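Local coordinates for uncharacterized protein (Trypanosoma congolense, PDB 4E40) that acts as a cell-surface receptor of the trypanosome that binds the haptoglobin-hemoglobin complex, probably for the uptake of heme iron, at residues A16-L21 with N142-A147; D72-L77 with K86-A91; K102-I107 with L223-R228; K130-A135 with K192-S197. All coordinates share one frame; numbering follows the deposited sequence.

Overall arrangement
The chain is an elongated helical bundle, and the four contacts sample it from end to end, all of them using helix 82-147. Contact 2 lies at one extremity and contact 1 toward the other, their centres about 83 Å apart. Contact 3 joins helix 82-147 to helix 192-246 along the shaft, about 27 Å from contact 2 between centres. Contact 4 joins the same two helices, about 43 Å from contact 3 between centres. Contacts 1 and 4, centres about 16 Å apart, touch through Leu21 CD2 and Phe195 CZ at 4.2 Å. Lys52, which binds heme in another structure of this protein though none is bound here, lies near contact 3, its side chain about 8 Å from that of Ala226.

Contact 1 (A16-L21 with N142-A147); sequences AAACEL and NLLARA
Leu144 reaches from helix 82-147 to helix 12-26 and sets both of its methyl groups against the backbone around Ala18 and Cys19. CG stands anti to the carbonyl carbon and beside the backbone N (chi1 -74°), and a chi2 of 162° turns the fork so that its two methyls land on different parts of the same helical turn. CD2 meets the methyl of Ala18, CB to CD2 3.9 Å, and also lies 4.0 Å from the backbone N of Cys19. CD1 takes the other part of the turn, 3.8 Å from the carbonyl O of Ala18 and 3.9 Å from CA of Cys19. One leucine fork thus covers a peptide unit as well as a methyl group, over the short side chain of Ala18. The nearest CA atoms, those of Ala18 and Leu144, are 7.2 Å apart.

Neighbouring groups extend the packing. Leu144 also touches Val15 and Arg22 on helix 12-26, while Ala18 also touches Leu9 and Leu182. The SG of Cys19 is turned to another partner: with chi1 at -163° it stands anti to the backbone N and forms the disulfide with Cys162, tying helix 12-26 covalently to the segment that follows helix 153-160.

Leu144 and Ala18 are buried, and what joins the two segments is van der Waals packing of leucine methyls on the Ala18 methyl and on backbone atoms. Such a contact depends on shape and burial, with little directional preference, whereas the adjoining disulfide supplies a fixed covalent link.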
loop_
_atom_site.group_PDB
_atom_site.type_symbol
_atom_site.label_atom_id
_atom_site.label_comp_id
_atom_site.label_asym_id
_atom_site.label_seq_id
_atom_site.Cartn_x
_atom_site.Cartn_y
_atom_site.Cartn_z
ATOM N N ALA A 16 20.426 14.006 -27.872
ATOM C CA ALA A 16 20.476 14.335 -26.439
ATOM C C ALA A 16 19.192 13.909 -25.781
ATOM O O ALA A 16 19.180 13.388 -24.673
ATOM C CB ALA A 16 20.706 15.839 -26.257
ATOM N N ALA A 17 18.078 14.147 -26.472
ATOM C CA ALA A 17 16.814 13.699 -25.905
ATOM C C ALA A 17 16.709 12.166 -25.781
ATOM O O ALA A 17 16.148 11.668 -24.774
ATOM C CB ALA A 17 15.614 14.274 -26.721
ATOM N N ALA A 18 17.250 11.434 -26.751
ATOM C CA ALA A 18 17.234 9.948 -26.659
ATOM C C ALA A 18 18.171 9.477 -25.564
ATOM O O ALA A 18 17.834 8.519 -24.861
ATOM C CB ALA A 18 17.604 9.330 -28.011
ATOM N N CYS A 19 19.302 10.165 -25.372
ATOM C CA CYS A 19 20.247 9.830 -24.261
ATOM C C CYS A 19 19.529 9.970 -22.932
ATOM O O CYS A 19 19.549 9.050 -22.093
ATOM C CB CYS A 19 21.429 10.818 -24.322
ATOM S SG CYS A 19 22.791 10.142 -23.339
ATOM N N GLU A 20 18.834 11.118 -22.751
ATOM C CA GLU A 20 18.083 11.329 -21.491
ATOM C C GLU A 20 16.964 10.292 -21.347
ATOM O O GLU A 20 16.717 9.785 -20.250
ATOM C CB GLU A 20 17.515 12.750 -21.389
ATOM C CG GLU A 20 16.708 13.014 -20.099
ATOM C CD GLU A 20 17.475 12.683 -18.832
ATOM O OE1 GLU A 20 18.738 12.623 -18.881
ATOM O OE2 GLU A 20 16.845 12.449 -17.773
ATOM N N LEU A 21 16.228 10.024 -22.421
ATOM C CA LEU A 21 15.157 9.027 -22.364
ATOM C C LEU A 21 15.713 7.659 -21.933
ATOM O O LEU A 21 15.093 6.974 -21.117
ATOM C CB LEU A 21 14.477 8.875 -23.723
ATOM C CG LEU A 21 13.358 7.842 -23.865
ATOM C CD1 LEU A 21 12.230 8.076 -22.844
ATOM C CD2 LEU A 21 12.785 7.740 -25.277
ATOM N N ASN A 142 19.920 0.608 -28.365
ATOM C CA ASN A 142 20.275 0.175 -29.735
ATOM C C ASN A 142 20.230 1.335 -30.697
ATOM O O ASN A 142 21.109 1.462 -31.585
ATOM C CB ASN A 142 19.415 -0.976 -30.239
ATOM C CG ASN A 142 19.617 -2.230 -29.447
ATOM O OD1 ASN A 142 20.620 -2.376 -28.712
ATOM N ND2 ASN A 142 18.672 -3.176 -29.581
ATOM N N LEU A 143 19.186 2.165 -30.567
ATOM C CA LEU A 143 19.013 3.337 -31.402
ATOM C C LEU A 143 20.185 4.298 -31.237
ATOM O O LEU A 143 20.722 4.812 -32.237
ATOM C CB LEU A 143 17.655 4.015 -31.079
ATOM C CG LEU A 143 17.344 5.270 -31.867
ATOM C CD1 LEU A 143 16.982 4.970 -33.329
ATOM C CD2 LEU A 143 16.198 6.046 -31.170
ATOM N N LEU A 144 20.653 4.484 -30.006
ATOM C CA LEU A 144 21.797 5.363 -29.748
ATOM C C LEU A 144 23.127 4.766 -30.271
ATOM O O LEU A 144 23.944 5.518 -30.790
ATOM C CB LEU A 144 21.882 5.646 -28.252
ATOM C CG LEU A 144 20.811 6.622 -27.719
ATOM C CD1 LEU A 144 20.712 6.479 -26.211
ATOM C CD2 LEU A 144 21.315 8.038 -28.055
ATOM N N ALA A 145 23.249 3.454 -30.198
ATOM C CA ALA A 145 24.445 2.755 -30.777
ATOM C C ALA A 145 24.444 2.930 -32.269
ATOM O O ALA A 145 25.522 3.203 -32.874
ATOM C CB ALA A 145 24.452 1.268 -30.380
ATOM N N ARG A 146 23.278 2.821 -32.912
ATOM C CA ARG A 146 23.210 3.092 -34.357
ATOM C C ARG A 146 23.574 4.536 -34.760
ATOM O O ARG A 146 24.230 4.736 -35.805
ATOM C CB ARG A 146 21.844 2.723 -34.942
ATOM C CG ARG A 146 21.601 1.221 -34.858
ATOM C CD ARG A 146 20.337 0.745 -35.572
ATOM N NE ARG A 146 19.058 1.250 -35.032
ATOM C CZ ARG A 146 18.272 0.627 -34.128
ATOM N NH1 ARG A 146 18.583 -0.558 -33.552
ATOM N NH2 ARG A 146 17.138 1.213 -33.781
ATOM N N ALA A 147 23.169 5.531 -33.957
ATOM C CA ALA A 147 23.454 6.915 -34.221
ATOM C C ALA A 147 24.963 7.197 -34.235
ATOM O O ALA A 147 25.413 8.136 -34.893
ATOM C CB ALA A 147 22.705 7.827 -33.214
#

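Contact 2 (D72-L77 with K86-A91); sequences DRVSGL and KVRKAA. Unlike the reference sequence in segment 72-77: Asp72 (reference Asn).
Arg88 lays its side chain across Val74, NE passing 4.2 Å from CG2 of Val74, and carries its guanidinium to the turn beyond. The chain is extended from CG to NE, which takes NH1 far enough to donate a hydrogen bond to the carbonyl O of Leu77, at 2.8 Å with an N-H...O angle of 159°. The acceptor lies near the guanidinium plane, but NH1 stands above the carbonyl plane, 40° out of it. NH1 is also 2.8 Å from the O of Val74.

The receiving segment holds the end of helix 28-73 and the start of the connection to helix 82-147, the two helices forming an antiparallel hairpin within the receptor's bundle. Val74 is the first residue to leave helical backbone angles, and a type I beta turn runs from it to Leu77, so the guanidinium edge faces carbonyls from the two ends of one turn. NH2 extends the grip by bonding the O of Asp78.

Val74 and Val87 meet tip to tip, CG2 to CG1 at 4.0 Å, with Ser244 and Glu243 of helix 192-246 alongside. At the helix end, Ser75 donates through both N and OG to the O of Asp72.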
loop_
_atom_site.group_PDB
_atom_site.type_symbol
_atom_site.label_atom_id
_atom_site.label_comp_id
_atom_site.label_asym_id
_atom_site.label_seq_id
_atom_site.Cartn_x
_atom_site.Cartn_y
_atom_site.Cartn_z
ATOM N N ASP A 72 -25.594 -14.151 36.751
ATOM C CA ASP A 72 -26.283 -15.403 37.131
ATOM C C ASP A 72 -26.170 -15.588 38.668
ATOM O O ASP A 72 -27.160 -16.028 39.351
ATOM C CB ASP A 72 -25.693 -16.604 36.365
ATOM C CG ASP A 72 -26.371 -17.942 36.778
ATOM O OD1 ASP A 72 -27.497 -18.193 36.286
ATOM O OD2 ASP A 72 -25.838 -18.714 37.644
ATOM N N ARG A 73 -24.997 -15.288 39.251
ATOM C CA ARG A 73 -24.819 -15.490 40.735
ATOM C C ARG A 73 -25.821 -14.731 41.563
ATOM O O ARG A 73 -26.201 -15.161 42.664
ATOM C CB ARG A 73 -23.408 -15.081 41.205
ATOM C CG ARG A 73 -22.312 -16.077 40.882
ATOM C CD ARG A 73 -22.754 -17.495 41.188
ATOM N NE ARG A 73 -22.415 -17.970 42.535
ATOM C CZ ARG A 73 -21.468 -18.871 42.810
ATOM N NH1 ARG A 73 -20.738 -19.395 41.830
ATOM N NH2 ARG A 73 -21.261 -19.249 44.075
ATOM N N VAL A 74 -26.298 -13.597 41.035
ATOM C CA VAL A 74 -27.256 -12.751 41.782
ATOM C C VAL A 74 -28.682 -12.889 41.261
ATOM O O VAL A 74 -29.568 -12.072 41.583
ATOM C CB VAL A 74 -26.816 -11.238 41.858
ATOM C CG1 VAL A 74 -25.500 -11.060 42.613
ATOM C CG2 VAL A 74 -26.827 -10.558 40.497
ATOM N N SER A 75 -28.954 -13.950 40.495
ATOM C CA SER A 75 -30.242 -14.061 39.851
ATOM C C SER A 75 -31.359 -14.216 40.898
ATOM O O SER A 75 -32.512 -13.931 40.594
ATOM C CB SER A 75 -30.275 -15.217 38.836
ATOM O OG SER A 75 -30.117 -16.470 39.514
ATOM N N GLY A 76 -30.977 -14.625 42.108
ATOM C CA GLY A 76 -31.944 -14.865 43.220
ATOM C C GLY A 76 -32.257 -13.607 43.996
ATOM O O GLY A 76 -33.195 -13.582 44.813
ATOM N N LEU A 77 -31.509 -12.537 43.753
ATOM C CA LEU A 77 -31.805 -11.259 44.413
ATOM C C LEU A 77 -32.878 -10.470 43.648
ATOM O O LEU A 77 -32.940 -10.518 42.433
ATOM C CB LEU A 77 -30.523 -10.459 44.638
ATOM C CG LEU A 77 -29.509 -11.198 45.506
ATOM C CD1 LEU A 77 -28.271 -10.343 45.725
ATOM C CD2 LEU A 77 -30.150 -11.553 46.848
ATOM N N LYS A 86 -26.235 -2.924 40.655
ATOM C CA LYS A 86 -24.975 -2.468 40.092
ATOM C C LYS A 86 -24.411 -3.608 39.255
ATOM O O LYS A 86 -23.863 -3.397 38.192
ATOM C CB LYS A 86 -23.985 -2.053 41.158
ATOM C CG LYS A 86 -24.495 -0.852 41.975
ATOM C CD LYS A 86 -23.489 -0.495 43.041
ATOM C CE LYS A 86 -23.921 0.769 43.800
ATOM N NZ LYS A 86 -23.260 0.877 45.129
ATOM N N VAL A 87 -24.586 -4.854 39.717
ATOM C CA VAL A 87 -24.035 -5.966 38.924
ATOM C C VAL A 87 -24.702 -6.085 37.536
ATOM O O VAL A 87 -24.018 -6.205 36.524
ATOM C CB VAL A 87 -24.247 -7.314 39.676
ATOM C CG1 VAL A 87 -23.842 -8.511 38.793
ATOM C CG2 VAL A 87 -23.407 -7.263 40.939
ATOM N N ARG A 88 -26.032 -6.026 37.517
ATOM C CA ARG A 88 -26.789 -6.196 36.267
ATOM C C ARG A 88 -26.478 -5.029 35.331
ATOM O O ARG A 88 -26.307 -5.239 34.125
ATOM C CB ARG A 88 -28.303 -6.267 36.538
ATOM C CG ARG A 88 -28.676 -7.596 37.252
ATOM C CD ARG A 88 -29.931 -7.390 38.101
ATOM N NE ARG A 88 -30.139 -8.625 38.866
ATOM C CZ ARG A 88 -30.873 -8.744 39.967
ATOM N NH1 ARG A 88 -30.957 -9.935 40.535
ATOM N NH2 ARG A 88 -31.516 -7.690 40.515
ATOM N N LYS A 89 -26.379 -3.824 35.893
ATOM C CA LYS A 89 -26.102 -2.679 35.001
ATOM C C LYS A 89 -24.710 -2.729 34.424
ATOM O O LYS A 89 -24.517 -2.427 33.218
ATOM C CB LYS A 89 -26.269 -1.368 35.754
ATOM C CG LYS A 89 -27.727 -1.038 36.059
ATOM C CD LYS A 89 -27.799 0.254 36.863
ATOM C CE LYS A 89 -29.105 0.309 37.617
ATOM N NZ LYS A 89 -29.166 1.458 38.578
ATOM N N ALA A 90 -23.727 -3.069 35.269
ATOM C CA ALA A 90 -22.351 -3.174 34.804
ATOM C C ALA A 90 -22.205 -4.258 33.740
ATOM O O ALA A 90 -21.507 -4.108 32.756
ATOM C CB ALA A 90 -21.407 -3.444 35.970
ATOM N N ALA A 91 -22.825 -5.416 33.988
ATOM C CA ALA A 91 -22.736 -6.464 32.966
ATOM C C ALA A 91 -23.378 -6.096 31.631
ATOM O O ALA A 91 -22.888 -6.464 30.564
ATOM C CB ALA A 91 -23.404 -7.755 33.523
#

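Contact 3 (K102-I107 with L223-R228); sequences KEEVEI and LEKAER
Segments 102-107 and 223-228 run almost antiparallel, their local axes at 159° and 8.3 Å apart at closest approach, with the CA atoms of Glu104 and Ala226 only 5.3 Å from each other. The small side chain of Ala226 is consistent with so close an approach: its methyl meets CB of Glu104 at 3.7 Å and CG2 of Val105 at 4.1 Å. The valine presents that branch because CG1 is anti to the backbone N (chi1 169°), which places CG2 anti to the carbonyl carbon, on the side of the alanine.

Glu104 does more than touch with its first carbon. Its chain bends at CB-CG (chi2 -65°), so that the carboxylate swings outward, across the direction of the neighbouring helix, and lies against the aliphatic part of Lys225. CD of Glu104 is 3.6 Å from CB of Lys225, and OE2 comes to 3.6 Å from CD of the lysine. The two side chains cross at a slant.

This is helix-on-helix packing in the long shaft of the receptor's bundle, where helices 82-147 and 192-246 lie side by side and helix 28-73 closes over the apolar edge. From that third helix Ser53 touches both Val105 and Leu223, and Lys52, a heme-binding residue in another structure of this protein, also lies against Leu223.

On the outer edge the lysine chain turns at its last torsion and carries NZ outward. The opposite charges may still attract weakly, although NZ of Lys225 remains 5.5 Å from OE2 of Glu104, too far for a salt bridge.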
loop_
_atom_site.group_PDB
_atom_site.type_symbol
_atom_site.label_atom_id
_atom_site.label_comp_id
_atom_site.label_asym_id
_atom_site.label_seq_id
_atom_site.Cartn_x
_atom_site.Cartn_y
_atom_site.Cartn_z
ATOM N N LYS A 102 -16.377 -5.657 18.687
ATOM C CA LYS A 102 -16.526 -6.516 17.513
ATOM C C LYS A 102 -16.638 -5.687 16.231
ATOM O O LYS A 102 -16.044 -6.029 15.218
ATOM C CB LYS A 102 -17.775 -7.385 17.672
ATOM C CG LYS A 102 -17.581 -8.479 18.706
ATOM C CD LYS A 102 -18.898 -9.167 19.049
ATOM C CE LYS A 102 -19.608 -9.663 17.817
ATOM N NZ LYS A 102 -20.518 -10.778 18.204
ATOM N N GLU A 103 -17.393 -4.570 16.282
ATOM C CA GLU A 103 -17.471 -3.666 15.119
ATOM C C GLU A 103 -16.115 -3.132 14.715
ATOM O O GLU A 103 -15.721 -3.175 13.522
ATOM C CB GLU A 103 -18.391 -2.486 15.492
ATOM C CG GLU A 103 -19.862 -2.839 15.539
ATOM C CD GLU A 103 -20.742 -1.876 16.348
ATOM O OE1 GLU A 103 -20.159 -0.937 16.954
ATOM O OE2 GLU A 103 -21.938 -2.084 16.442
ATOM N N GLU A 104 -15.325 -2.698 15.701
ATOM C CA GLU A 104 -13.966 -2.191 15.374
ATOM C C GLU A 104 -12.995 -3.244 14.897
ATOM O O GLU A 104 -12.216 -2.973 13.977
ATOM C CB GLU A 104 -13.373 -1.393 16.524
ATOM C CG GLU A 104 -14.268 -0.224 16.959
ATOM C CD GLU A 104 -14.430 0.836 15.875
ATOM O OE1 GLU A 104 -13.569 0.903 14.966
ATOM O OE2 GLU A 104 -15.414 1.601 15.982
ATOM N N VAL A 105 -13.080 -4.437 15.451
ATOM C CA VAL A 105 -12.189 -5.543 15.060
ATOM C C VAL A 105 -12.579 -6.004 13.666
ATOM O O VAL A 105 -11.676 -6.365 12.883
ATOM C CB VAL A 105 -12.212 -6.648 16.140
ATOM C CG1 VAL A 105 -11.500 -7.949 15.632
ATOM C CG2 VAL A 105 -11.507 -6.126 17.404
ATOM N N GLU A 106 -13.859 -5.937 13.295
ATOM C CA GLU A 106 -14.271 -6.186 11.893
ATOM C C GLU A 106 -13.711 -5.184 10.925
ATOM O O GLU A 106 -13.314 -5.557 9.801
ATOM C CB GLU A 106 -15.802 -6.236 11.776
ATOM C CG GLU A 106 -16.336 -7.575 12.212
ATOM C CD GLU A 106 -15.509 -8.741 11.591
ATOM O OE1 GLU A 106 -15.219 -8.753 10.344
ATOM O OE2 GLU A 106 -15.123 -9.602 12.393
ATOM N N ILE A 107 -13.666 -3.906 11.335
ATOM C CA ILE A 107 -13.025 -2.918 10.490
ATOM C C ILE A 107 -11.544 -3.213 10.315
ATOM O O ILE A 107 -11.054 -3.094 9.152
ATOM C CB ILE A 107 -13.223 -1.490 11.012
ATOM C CG1 ILE A 107 -14.668 -1.138 10.857
ATOM C CG2 ILE A 107 -12.352 -0.494 10.170
ATOM C CD1 ILE A 107 -15.055 0.146 11.576
ATOM N N LEU A 223 -8.139 -0.020 15.617
ATOM C CA LEU A 223 -7.541 -0.718 16.706
ATOM C C LEU A 223 -7.657 0.195 17.929
ATOM O O LEU A 223 -7.944 -0.336 18.986
ATOM C CB LEU A 223 -6.052 -1.064 16.522
ATOM C CG LEU A 223 -5.675 -2.393 15.887
ATOM C CD1 LEU A 223 -4.208 -2.473 15.498
ATOM C CD2 LEU A 223 -6.082 -3.599 16.714
ATOM N N GLU A 224 -7.400 1.508 17.770
ATOM C CA GLU A 224 -7.509 2.462 18.933
ATOM C C GLU A 224 -8.936 2.388 19.524
ATOM O O GLU A 224 -9.076 2.323 20.769
ATOM C CB GLU A 224 -7.160 3.937 18.551
ATOM C CG GLU A 224 -5.671 4.185 18.223
ATOM C CD GLU A 224 -5.429 5.354 17.235
ATOM O OE1 GLU A 224 -6.369 6.163 16.960
ATOM O OE2 GLU A 224 -4.297 5.441 16.678
ATOM N N LYS A 225 -9.949 2.447 18.677
ATOM C CA LYS A 225 -11.347 2.442 19.136
ATOM C C LYS A 225 -11.607 1.083 19.813
ATOM O O LYS A 225 -12.286 1.022 20.851
ATOM C CB LYS A 225 -12.324 2.753 18.012
ATOM C CG LYS A 225 -12.149 4.183 17.383
ATOM C CD LYS A 225 -13.291 4.451 16.372
ATOM C CE LYS A 225 -13.159 5.749 15.582
ATOM N NZ LYS A 225 -13.771 6.870 16.351
ATOM N N ALA A 226 -11.088 0.002 19.208
ATOM C CA ALA A 226 -11.317 -1.323 19.832
ATOM C C ALA A 226 -10.702 -1.389 21.207
ATOM O O ALA A 226 -11.297 -1.946 22.112
ATOM C CB ALA A 226 -10.735 -2.411 18.867
ATOM N N GLU A 227 -9.503 -0.779 21.354
ATOM C CA GLU A 227 -8.829 -0.700 22.642
ATOM C C GLU A 227 -9.628 0.060 23.679
ATOM O O GLU A 227 -9.756 -0.400 24.828
ATOM C CB GLU A 227 -7.551 0.103 22.421
ATOM C CG GLU A 227 -6.519 -0.692 21.632
ATOM C CD GLU A 227 -5.445 0.183 20.952
ATOM O OE1 GLU A 227 -5.417 1.442 21.110
ATOM O OE2 GLU A 227 -4.637 -0.416 20.193
ATOM N N ARG A 228 -10.234 1.156 23.234
ATOM C CA ARG A 228 -11.086 1.951 24.146
ATOM C C ARG A 228 -12.318 1.172 24.618
ATOM O O ARG A 228 -12.668 1.186 25.803
ATOM C CB ARG A 228 -11.569 3.259 23.522
ATOM C CG ARG A 228 -10.449 4.319 23.434
ATOM C CD ARG A 228 -11.040 5.656 23.000
ATOM N NE ARG A 228 -10.121 6.748 23.423
ATOM C CZ ARG A 228 -10.046 7.941 22.834
ATOM N NH1 ARG A 228 -10.812 8.213 21.776
ATOM N NH2 ARG A 228 -9.169 8.865 23.288
#

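Contact 4 (K130-A135 with K192-S197); sequences KANGDA and KTTFQS
A small, largely polar surface contact joins helix 82-147 to the first turns of helix 192-246, in the part of the helical bundle where the last long helix sets out along its neighbour. The CA atoms of Asn132 and Thr194 are 5.8 Å apart, and nearly everything that passes between the segments involves the side chain of Asn132.

The amide meets Thr194 near its oxygen and Ser197 over its face. OD1 lies 3.5 Å from the methyl CG2 of Thr194, which crosses the asparagine at a slant. That methyl is anti to the backbone N, with chi1 for OG1 at -61°, and this position also brings it 3.5 Å from the backbone O of Asn132. Ser197 OG sits over the face of the Asn132 amide, 3.3 Å from CG; being above the plane and not ahead of an N-H, it is badly placed to accept from ND2.

The nitrogen has a firmer partner in its own helix, the carbonyl O of Gly128, and contributes only a weak bond to a water that bridges the segments. Ser197 OG receives a hydrogen bond from the same water at 3.0 Å and spends its own proton within its helix. With chi1 at 81°, OG sits between the backbone N and the carbonyl carbon, from where it donates to the O of Thr194 at 2.7 Å, tilted 21° from the carbonyl plane.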
loop_
_atom_site.group_PDB
_atom_site.type_symbol
_atom_site.label_atom_id
_atom_site.label_comp_id
_atom_site.label_asym_id
_atom_site.label_seq_id
_atom_site.Cartn_x
_atom_site.Cartn_y
_atom_site.Cartn_z
ATOM N N LYS A 130 9.050 -2.503 -14.284
ATOM C CA LYS A 130 10.457 -2.923 -14.475
ATOM C C LYS A 130 10.677 -3.663 -15.776
ATOM O O LYS A 130 11.640 -3.380 -16.487
ATOM C CB LYS A 130 10.912 -3.795 -13.298
ATOM C CG LYS A 130 12.273 -4.431 -13.556
ATOM C CD LYS A 130 12.654 -5.256 -12.334
ATOM C CE LYS A 130 13.990 -5.969 -12.567
ATOM N NZ LYS A 130 15.071 -5.028 -13.073
ATOM N N ALA A 131 9.812 -4.638 -16.099
ATOM C CA ALA A 131 10.069 -5.475 -17.278
ATOM C C ALA A 131 10.048 -4.583 -18.521
ATOM O O ALA A 131 10.905 -4.722 -19.423
ATOM C CB ALA A 131 9.012 -6.555 -17.365
ATOM N N ASN A 132 9.068 -3.665 -18.571
ATOM C CA ASN A 132 8.891 -2.806 -19.760
ATOM C C ASN A 132 9.940 -1.667 -19.818
ATOM O O ASN A 132 10.429 -1.333 -20.912
ATOM C CB ASN A 132 7.467 -2.266 -19.783
ATOM C CG ASN A 132 6.474 -3.304 -20.246
ATOM O OD1 ASN A 132 6.461 -3.670 -21.392
ATOM N ND2 ASN A 132 5.712 -3.839 -19.336
ATOM N N GLY A 133 10.355 -1.118 -18.673
ATOM C CA GLY A 133 11.463 -0.153 -18.637
ATOM C C GLY A 133 12.773 -0.768 -19.047
ATOM O O GLY A 133 13.458 -0.182 -19.905
ATOM N N ASP A 134 13.060 -1.977 -18.585
ATOM C CA ASP A 134 14.319 -2.642 -19.004
ATOM C C ASP A 134 14.308 -2.958 -20.485
ATOM O O ASP A 134 15.294 -2.703 -21.200
ATOM C CB ASP A 134 14.512 -3.928 -18.207
ATOM C CG ASP A 134 14.903 -3.681 -16.790
ATOM O OD1 ASP A 134 15.230 -2.545 -16.370
ATOM O OD2 ASP A 134 14.874 -4.677 -16.005
ATOM N N ALA A 135 13.176 -3.456 -20.979
ATOM C CA ALA A 135 13.124 -3.890 -22.382
ATOM C C ALA A 135 13.206 -2.694 -23.292
ATOM O O ALA A 135 13.889 -2.753 -24.317
ATOM C CB ALA A 135 11.830 -4.639 -22.669
ATOM N N LYS A 192 5.888 1.832 -28.702
ATOM C CA LYS A 192 4.814 2.730 -28.270
ATOM C C LYS A 192 3.969 2.180 -27.120
ATOM O O LYS A 192 3.702 2.873 -26.116
ATOM C CB LYS A 192 3.893 3.098 -29.460
ATOM C CG LYS A 192 2.671 3.937 -29.080
ATOM C CD LYS A 192 1.899 4.235 -30.353
ATOM C CE LYS A 192 0.451 4.587 -30.060
ATOM N NZ LYS A 192 0.223 6.037 -29.953
ATOM N N THR A 193 3.514 0.942 -27.286
ATOM C CA THR A 193 2.679 0.356 -26.221
ATOM C C THR A 193 3.481 0.026 -24.965
ATOM O O THR A 193 2.948 0.147 -23.873
ATOM C CB THR A 193 1.872 -0.870 -26.736
ATOM O OG1 THR A 193 2.788 -1.912 -27.054
ATOM C CG2 THR A 193 1.097 -0.510 -27.983
ATOM N N THR A 194 4.762 -0.328 -25.126
ATOM C CA THR A 194 5.664 -0.542 -24.017
ATOM C C THR A 194 5.810 0.717 -23.166
ATOM O O THR A 194 5.639 0.688 -21.932
ATOM C CB THR A 194 7.002 -1.041 -24.536
ATOM O OG1 THR A 194 6.785 -2.289 -25.224
ATOM C CG2 THR A 194 7.962 -1.274 -23.373
ATOM N N PHE A 195 6.012 1.840 -23.830
ATOM C CA PHE A 195 6.130 3.120 -23.098
ATOM C C PHE A 195 4.836 3.493 -22.384
ATOM O O PHE A 195 4.859 3.903 -21.195
ATOM C CB PHE A 195 6.465 4.289 -24.058
ATOM C CG PHE A 195 7.837 4.252 -24.683
ATOM C CD1 PHE A 195 9.015 3.762 -24.023
ATOM C CD2 PHE A 195 7.961 4.753 -25.980
ATOM C CE1 PHE A 195 10.264 3.827 -24.651
ATOM C CE2 PHE A 195 9.198 4.852 -26.585
ATOM C CZ PHE A 195 10.360 4.376 -25.936
ATOM N N GLN A 196 3.678 3.353 -23.050
ATOM C CA GLN A 196 2.416 3.638 -22.401
ATOM C C GLN A 196 2.185 2.730 -21.210
ATOM O O GLN A 196 1.711 3.213 -20.179
ATOM C CB GLN A 196 1.229 3.538 -23.367
ATOM C CG GLN A 196 -0.021 4.243 -22.779
ATOM C CD GLN A 196 0.283 5.581 -22.038
ATOM O OE1 GLN A 196 0.062 5.705 -20.786
ATOM N NE2 GLN A 196 0.825 6.583 -22.786
ATOM N N SER A 197 2.607 1.464 -21.316
ATOM C CA SER A 197 2.380 0.527 -20.201
ATOM C C SER A 197 3.236 0.916 -18.994
ATOM O O SER A 197 2.848 0.729 -17.856
ATOM C CB SER A 197 2.673 -0.913 -20.644
ATOM O OG SER A 197 4.071 -1.115 -20.593
HETATM O O HOH W 1 4.411 -1.723 -17.662
#